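Local structure of beta-glucanase (Bacteroides thetaiotaomicron, 6EUG) at residues R213-F218 against A225-S230. The protein probably hydrolyses the beta-1,3-galactan backbone of arabinogalactan through its family 43 glycoside hydrolase domain, which makes up this chain. Sequence-based numbering, arbitrary orientation. Where two conformers were deposited one is given.
Sequences RDMTLF and AYHIYS. With GIM (glucoimidazole), chain B.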
# COMPACT_ATOMS: atom_id res chain seq x y z
N ARG A 213 -2.76 7.06 4.78
CA ARG A 213 -1.80 6.29 5.55
C ARG A 213 -1.34 5.05 4.74
O ARG A 213 -0.62 5.24 3.75
CB ARG A 213 -2.29 6.02 7.00
CG ARG A 213 -2.47 7.28 7.82
CD ARG A 213 -2.17 7.01 9.30
NE ARG A 213 -2.41 8.14 10.21
CZ ARG A 213 -3.54 8.36 10.88
NH1 ARG A 213 -4.61 7.58 10.72
NH2 ARG A 213 -3.62 9.41 11.71
N ASP A 214 -1.75 3.83 5.09
CA ASP A 214 -1.39 2.67 4.28
C ASP A 214 -1.90 2.91 2.83
O ASP A 214 -2.99 3.49 2.63
CB ASP A 214 -2.02 1.37 4.79
CG ASP A 214 -1.40 0.83 6.06
OD1 ASP A 214 -0.46 1.41 6.65
OD2 ASP A 214 -1.86 -0.26 6.47
N MET A 215 -1.07 2.54 1.86
CA MET A 215 -1.33 2.82 0.43
C MET A 215 -0.68 1.86 -0.55
O MET A 215 0.26 1.12 -0.22
CB MET A 215 -0.89 4.26 0.09
CG MET A 215 0.58 4.61 0.38
SD MET A 215 1.45 5.66 -0.81
CE MET A 215 1.69 4.44 -2.12
N THR A 216 -1.20 1.89 -1.79
CA THR A 216 -0.56 1.27 -2.91
C THR A 216 -0.87 2.03 -4.20
O THR A 216 -1.54 3.09 -4.17
CB THR A 216 -0.89 -0.22 -2.99
OG1 THR A 216 0.02 -0.88 -3.89
CG2 THR A 216 -2.36 -0.48 -3.44
N LEU A 217 -0.30 1.52 -5.28
CA LEU A 217 -0.46 2.06 -6.66
C LEU A 217 -0.86 0.97 -7.62
O LEU A 217 -0.46 -0.19 -7.44
CB LEU A 217 0.85 2.68 -7.17
CG LEU A 217 1.47 3.86 -6.39
CD1 LEU A 217 2.87 4.24 -6.92
CD2 LEU A 217 0.57 5.09 -6.39
N PHE A 218 -1.58 1.35 -8.68
CA PHE A 218 -1.90 0.40 -9.75
C PHE A 218 -1.96 1.11 -11.10
O PHE A 218 -2.64 2.13 -11.21
CB PHE A 218 -3.24 -0.34 -9.51
CG PHE A 218 -3.51 -1.44 -10.51
CD1 PHE A 218 -2.81 -2.64 -10.45
CD2 PHE A 218 -4.41 -1.27 -11.54
CE1 PHE A 218 -3.02 -3.64 -11.37
CE2 PHE A 218 -4.64 -2.28 -12.47
CZ PHE A 218 -3.94 -3.47 -12.40
N ALA A 225 -3.06 5.58 -14.03
CA ALA A 225 -2.60 5.07 -12.72
C ALA A 225 -3.51 5.56 -11.58
O ALA A 225 -4.07 6.65 -11.66
CB ALA A 225 -1.15 5.48 -12.46
N TYR A 226 -3.60 4.74 -10.52
CA TYR A 226 -4.44 4.99 -9.36
C TYR A 226 -3.65 4.84 -8.06
O TYR A 226 -2.84 3.90 -7.90
CB TYR A 226 -5.69 4.06 -9.31
CG TYR A 226 -6.57 4.25 -10.56
CD1 TYR A 226 -6.31 3.56 -11.74
CD2 TYR A 226 -7.66 5.15 -10.55
CE1 TYR A 226 -7.08 3.78 -12.88
CE2 TYR A 226 -8.41 5.36 -11.68
CZ TYR A 226 -8.13 4.66 -12.84
OH TYR A 226 -8.91 4.89 -13.94
N HIS A 227 -3.94 5.77 -7.15
CA HIS A 227 -3.43 5.80 -5.75
C HIS A 227 -4.59 5.32 -4.82
O HIS A 227 -5.66 5.94 -4.76
CB HIS A 227 -2.94 7.21 -5.43
CG HIS A 227 -2.47 7.43 -4.01
ND1 HIS A 227 -2.66 8.62 -3.34
CD2 HIS A 227 -1.84 6.61 -3.14
CE1 HIS A 227 -2.15 8.52 -2.12
NE2 HIS A 227 -1.66 7.30 -1.98
N ILE A 228 -4.34 4.20 -4.14
CA ILE A 228 -5.33 3.50 -3.31
C ILE A 228 -4.84 3.64 -1.87
O ILE A 228 -3.70 3.28 -1.58
CB ILE A 228 -5.47 2.03 -3.69
CG1 ILE A 228 -6.02 1.91 -5.14
CG2 ILE A 228 -6.47 1.34 -2.76
CD1 ILE A 228 -5.81 0.61 -5.83
N TYR A 229 -5.65 4.18 -0.97
CA TYR A 229 -5.16 4.46 0.40
C TYR A 229 -6.21 4.40 1.50
O TYR A 229 -7.39 4.64 1.25
CB TYR A 229 -4.43 5.82 0.44
CG TYR A 229 -5.31 6.98 -0.08
CD1 TYR A 229 -5.43 7.24 -1.47
CD2 TYR A 229 -6.10 7.76 0.80
CE1 TYR A 229 -6.26 8.25 -1.92
CE2 TYR A 229 -6.92 8.77 0.35
CZ TYR A 229 -7.04 8.99 -1.02
OH TYR A 229 -7.90 9.97 -1.47
N SER A 230 -5.75 4.11 2.73
CA SER A 230 -6.59 4.16 3.91
C SER A 230 -6.73 5.65 4.33
O SER A 230 -5.74 6.35 4.53
CB SER A 230 -6.00 3.30 5.04
OG SER A 230 -5.83 1.95 4.63
C1 GIM B . -0.10 -0.41 10.64
C2 GIM B . 0.34 -0.32 9.23
N10 GIM B . 0.67 -0.22 11.73
C3 GIM B . 1.88 -0.35 9.17
C4 GIM B . 2.46 0.59 10.27
C5 GIM B . 2.14 0.05 11.67
C6 GIM B . 2.59 0.98 12.79
C7 GIM B . -1.40 -0.64 12.40
C8 GIM B . -0.11 -0.37 12.83
N1 GIM B . -1.37 -0.66 11.05
O3 GIM B . 2.35 0.10 7.89
O2 GIM B . -0.38 -1.30 8.45
O4 GIM B . 2.00 1.97 10.16
O6 GIM B . 1.80 2.17 12.80
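Met215 and Tyr229 face each other as a non-hydrogen-bonded pair, with CB to CB at 3.9 Å. Side chains pack closely on this face. Met215 CG sits between the backbone N and the carbonyl carbon (chi1 57°), and the bent chain brings SD to 3.7 Å from His227 NE2. The sulfur meets the imidazole obliquely. Tyr229 CD1 covers one face of that ring, over its centre, while Thr216 O lies at the ring edge in plane. His227 ND1 is hydrogen-bonded to His249, which fixes the ring further. On the other face of the sheet, the Thr216 and Ile228 side chains lie side by side, with CG2 of Thr216 4.0 Å from CB of Ile228. The two strands form an antiparallel beta hairpin, the first two strands of a four-stranded sheet that forms one blade of the five-bladed propeller of family 43. Backbone bonds run in pairs: Thr216 N to Ile228 O is 2.9 Å, and Ile228 N returns the bond to Thr216 O. Phe218 and Tyr226 make a second such pair near the turn. Side chains meet less closely here: the Phe218 ring leads away from the 225-230 strand, toward Ile267 and Lys269, and Phe218 is partly exposed. At the opposite end the hairpin reaches the ligand pocket. Ser230 N donates to Asp214 O at 2.8 Å, and Arg213 N to Ser230 O at 3.1 Å. Asp214 OD2 takes a hydrogen bond from O2 of glucoimidazole at 2.7 Å. Ala264 N also donates to OD2, so this oxygen takes two hydrogen bonds, one from the backbone and one from the ligand.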